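Local coordinates for protein DNA gyrase, B subunit, truncated (Myxococcus xanthus, PDB 3CWV) that probably uses ATP to break, pass and rejoin double-stranded DNA, as a type II topoisomerase of the GyrB family, at residues 62-67 with 155-160. Sequence-based numbering, arbitrary orientation.
Sequences GSIALF and VHFVPD
Ile64 and Phe157 face each other in an antiparallel pair whose two backbone bonds, Ile64 N to Phe157 O and Phe157 N to Ile64 O, are both 2.9 Å long. Leu66 and Val155 form a second such pair, again with two N-H to carbonyl bonds, so four bonds tie strand 64-67 to strand 155-159, which run at 168° to each other. Between the two bonded pairs lies the non-hydrogen-bonded pair Ala65–His156, where the CA of His156 comes to 3.3 Å from Ile64 O, a CA-H...O contact, and the CA of Ala65 makes a similar one with Val155 O. At the end of strand 155-159, Pro159 CD lies 3.5 Å from the carbonyl O of Gly62, in the loop that leads into strand 64-67.

On the face that carries Ile64 and Phe157 the two side chains are in apolar contact, leaving the sheet together, one alongside the other. Phe157 CG sits between its backbone N and carbonyl carbon (chi1 72°), and the ring reaches Ile64 through CE2, 3.7 Å from CG2. Helix 28-47 covers this face, with Val35 against Ile64, Leu38 against Phe157 and Leu39 against Leu66.

The other face carries Ala65 and His156. Ala65 CB meets the edge of the imidazole in its plane, 3.9 Å from CD2, while NE2 of His156 lies 3.0 Å from Ser63 OG, which is hydrogen-bonded to Asp61. An alanine here, lacking the imidazole, would probably leave a gap beside the methyl of Ala65 and the hydroxyl of Ser63 without a nitrogen on that side.

Flanked by strands 53-58 and 109-118, the two strands are central neighbours in the mixed eight-stranded sheet, which with helix 28-47 packed on one face is consistent with the alpha/beta sandwich of the GHKL ATPase fold in GyrB proteins.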
ATOM      1  N   GLY A  62       5.898 -22.373   6.037  1.00 37.74           N
ATOM      2  CA  GLY A  62       6.236 -21.066   6.616  1.00 36.18           C
ATOM      3  C   GLY A  62       6.983 -20.129   5.663  1.00 34.95           C
ATOM      4  O   GLY A  62       7.392 -19.023   6.050  1.00 33.31           O
ATOM      5  N   SER A  63       7.157 -20.569   4.418  1.00 31.78           N
ATOM      6  CA  SER A  63       7.778 -19.721   3.404  1.00 30.37           C
ATOM      7  C   SER A  63       6.744 -18.751   2.807  1.00 28.28           C
ATOM      8  O   SER A  63       5.530 -18.913   2.971  1.00 27.32           O
ATOM      9  CB  SER A  63       8.433 -20.569   2.309  1.00 29.97           C
ATOM     10  OG  SER A  63       7.456 -21.098   1.424  1.00 31.53           O
ATOM     11  N   ILE A  64       7.243 -17.745   2.092  1.00 27.21           N
ATOM     12  CA  ILE A  64       6.410 -16.702   1.526  1.00 24.92           C
ATOM     13  C   ILE A  64       6.942 -16.491   0.111  1.00 23.21           C
ATOM     14  O   ILE A  64       8.156 -16.455  -0.083  1.00 22.67           O
ATOM     15  CB  ILE A  64       6.626 -15.366   2.291  1.00 26.79           C
ATOM     16  CG1 ILE A  64       5.993 -15.421   3.678  1.00 28.81           C
ATOM     17  CG2 ILE A  64       6.036 -14.151   1.509  1.00 30.26           C
ATOM     18  CD1 ILE A  64       4.463 -15.261   3.695  1.00 33.45           C
ATOM     19  N   ALA A  65       6.074 -16.369  -0.876  1.00 23.71           N
ATOM     20  CA  ALA A  65       6.613 -15.932  -2.179  1.00 24.08           C
ATOM     21  C   ALA A  65       5.783 -14.787  -2.719  1.00 22.43           C
ATOM     22  O   ALA A  65       4.548 -14.782  -2.579  1.00 24.86           O
ATOM     23  CB  ALA A  65       6.653 -17.091  -3.183  1.00 26.70           C
ATOM     24  N   LEU A  66       6.446 -13.814  -3.345  1.00 22.38           N
ATOM     25  CA  LEU A  66       5.723 -12.739  -4.028  1.00 20.74           C
ATOM     26  C   LEU A  66       6.221 -12.715  -5.468  1.00 24.71           C
ATOM     27  O   LEU A  66       7.438 -12.730  -5.685  1.00 23.81           O
ATOM     28  CB  LEU A  66       6.001 -11.389  -3.344  1.00 22.98           C
ATOM     29  CG  LEU A  66       5.282 -10.210  -4.043  1.00 23.80           C
ATOM     30  CD1 LEU A  66       4.066  -9.826  -3.308  1.00 34.45           C
ATOM     31  CD2 LEU A  66       6.201  -9.043  -4.219  1.00 33.88           C
ATOM     32  N   PHE A  67       5.291 -12.749  -6.426  1.00 22.96           N
ATOM     33  CA  PHE A  67       5.619 -12.566  -7.841  1.00 24.24           C
ATOM     34  C   PHE A  67       4.982 -11.289  -8.368  1.00 25.04           C
ATOM     35  O   PHE A  67       3.842 -10.971  -8.019  1.00 22.34           O
ATOM     36  CB  PHE A  67       5.169 -13.773  -8.681  1.00 26.91           C
ATOM     37  CG  PHE A  67       5.307 -13.547 -10.173  1.00 29.38           C
ATOM     38  CD1 PHE A  67       6.513 -13.776 -10.807  1.00 27.55           C
ATOM     39  CD2 PHE A  67       4.233 -13.066 -10.919  1.00 25.58           C
ATOM     40  CE1 PHE A  67       6.665 -13.538 -12.176  1.00 27.08           C
ATOM     41  CE2 PHE A  67       4.369 -12.830 -12.288  1.00 27.44           C
ATOM     42  CZ  PHE A  67       5.584 -13.072 -12.917  1.00 28.47           C
ATOM     43  N   VAL A 155      10.194 -13.468  -5.603  1.00 22.76           N
ATOM     44  CA  VAL A 155      11.093 -13.510  -4.461  1.00 22.83           C
ATOM     45  C   VAL A 155      10.449 -14.512  -3.504  1.00 22.25           C
ATOM     46  O   VAL A 155       9.319 -14.322  -3.110  1.00 20.84           O
ATOM     47  CB  VAL A 155      11.185 -12.149  -3.751  1.00 24.11           C
ATOM     48  CG1 VAL A 155      12.023 -12.267  -2.465  1.00 18.27           C
ATOM     49  CG2 VAL A 155      11.833 -11.121  -4.663  1.00 22.00           C
ATOM     50  N   HIS A 156      11.142 -15.597  -3.210  1.00 20.26           N
ATOM     51  CA  HIS A 156      10.600 -16.636  -2.315  1.00 23.36           C
ATOM     52  C   HIS A 156      11.562 -16.685  -1.143  1.00 24.60           C
ATOM     53  O   HIS A 156      12.753 -16.778  -1.364  1.00 26.14           O
ATOM     54  CB  HIS A 156      10.604 -17.994  -3.011  1.00 26.26           C
ATOM     55  CG  HIS A 156      10.298 -19.141  -2.093  1.00 32.63           C
ATOM     56  ND1 HIS A 156      11.274 -19.850  -1.421  1.00 40.98           N
ATOM     57  CD2 HIS A 156       9.117 -19.676  -1.711  1.00 35.06           C
ATOM     58  CE1 HIS A 156      10.704 -20.799  -0.697  1.00 37.94           C
ATOM     59  NE2 HIS A 156       9.394 -20.720  -0.867  1.00 33.89           N
ATOM     60  N   PHE A 157      11.067 -16.652   0.099  1.00 23.40           N
ATOM     61  CA  PHE A 157      11.988 -16.661   1.235  1.00 22.01           C
ATOM     62  C   PHE A 157      11.364 -17.321   2.457  1.00 21.87           C
ATOM     63  O   PHE A 157      10.147 -17.508   2.533  1.00 21.33           O
ATOM     64  CB  PHE A 157      12.499 -15.245   1.593  1.00 22.14           C
ATOM     65  CG  PHE A 157      11.463 -14.366   2.240  1.00 24.64           C
ATOM     66  CD1 PHE A 157      11.444 -14.198   3.617  1.00 22.85           C
ATOM     67  CD2 PHE A 157      10.500 -13.720   1.479  1.00 26.88           C
ATOM     68  CE1 PHE A 157      10.462 -13.381   4.229  1.00 27.31           C
ATOM     69  CE2 PHE A 157       9.524 -12.911   2.074  1.00 28.74           C
ATOM     70  CZ  PHE A 157       9.492 -12.753   3.447  1.00 23.86           C
ATOM     71  N   VAL A 158      12.238 -17.685   3.387  1.00 24.55           N
ATOM     72  CA  VAL A 158      11.870 -18.317   4.643  1.00 24.08           C
ATOM     73  C   VAL A 158      12.450 -17.476   5.787  1.00 22.17           C
ATOM     74  O   VAL A 158      13.664 -17.401   5.958  1.00 19.86           O
ATOM     75  CB  VAL A 158      12.442 -19.762   4.722  1.00 25.14           C
ATOM     76  CG1 VAL A 158      11.989 -20.455   6.024  1.00 25.24           C
ATOM     77  CG2 VAL A 158      11.995 -20.581   3.487  1.00 27.26           C
ATOM     78  N   PRO A 159      11.575 -16.838   6.573  1.00 24.56           N
ATOM     79  CA  PRO A 159      12.055 -16.061   7.718  1.00 23.96           C
ATOM     80  C   PRO A 159      12.974 -16.936   8.546  1.00 23.42           C
ATOM     81  O   PRO A 159      12.665 -18.110   8.773  1.00 25.19           O
ATOM     82  CB  PRO A 159      10.764 -15.743   8.485  1.00 24.96           C
ATOM     83  CG  PRO A 159       9.729 -15.626   7.362  1.00 26.84           C
ATOM     84  CD  PRO A 159      10.108 -16.793   6.458  1.00 26.08           C
ATOM     85  N   ASP A 160      14.087 -16.361   8.991  1.00 25.41           N
ATOM     86  CA  ASP A 160      15.129 -17.115   9.674  1.00 24.72           C
ATOM     87  C   ASP A 160      14.632 -17.576  11.048  1.00 26.80           C
ATOM     88  O   ASP A 160      14.372 -16.745  11.949  1.00 22.74           O
ATOM     89  CB  ASP A 160      16.363 -16.216   9.823  1.00 25.31           C
ATOM     90  CG  ASP A 160      17.627 -16.998  10.173  1.00 28.22           C
ATOM     91  OD1 ASP A 160      17.564 -17.898  11.050  1.00 28.83           O
ATOM     92  OD2 ASP A 160      18.665 -16.741   9.527  1.00 26.65           O
TER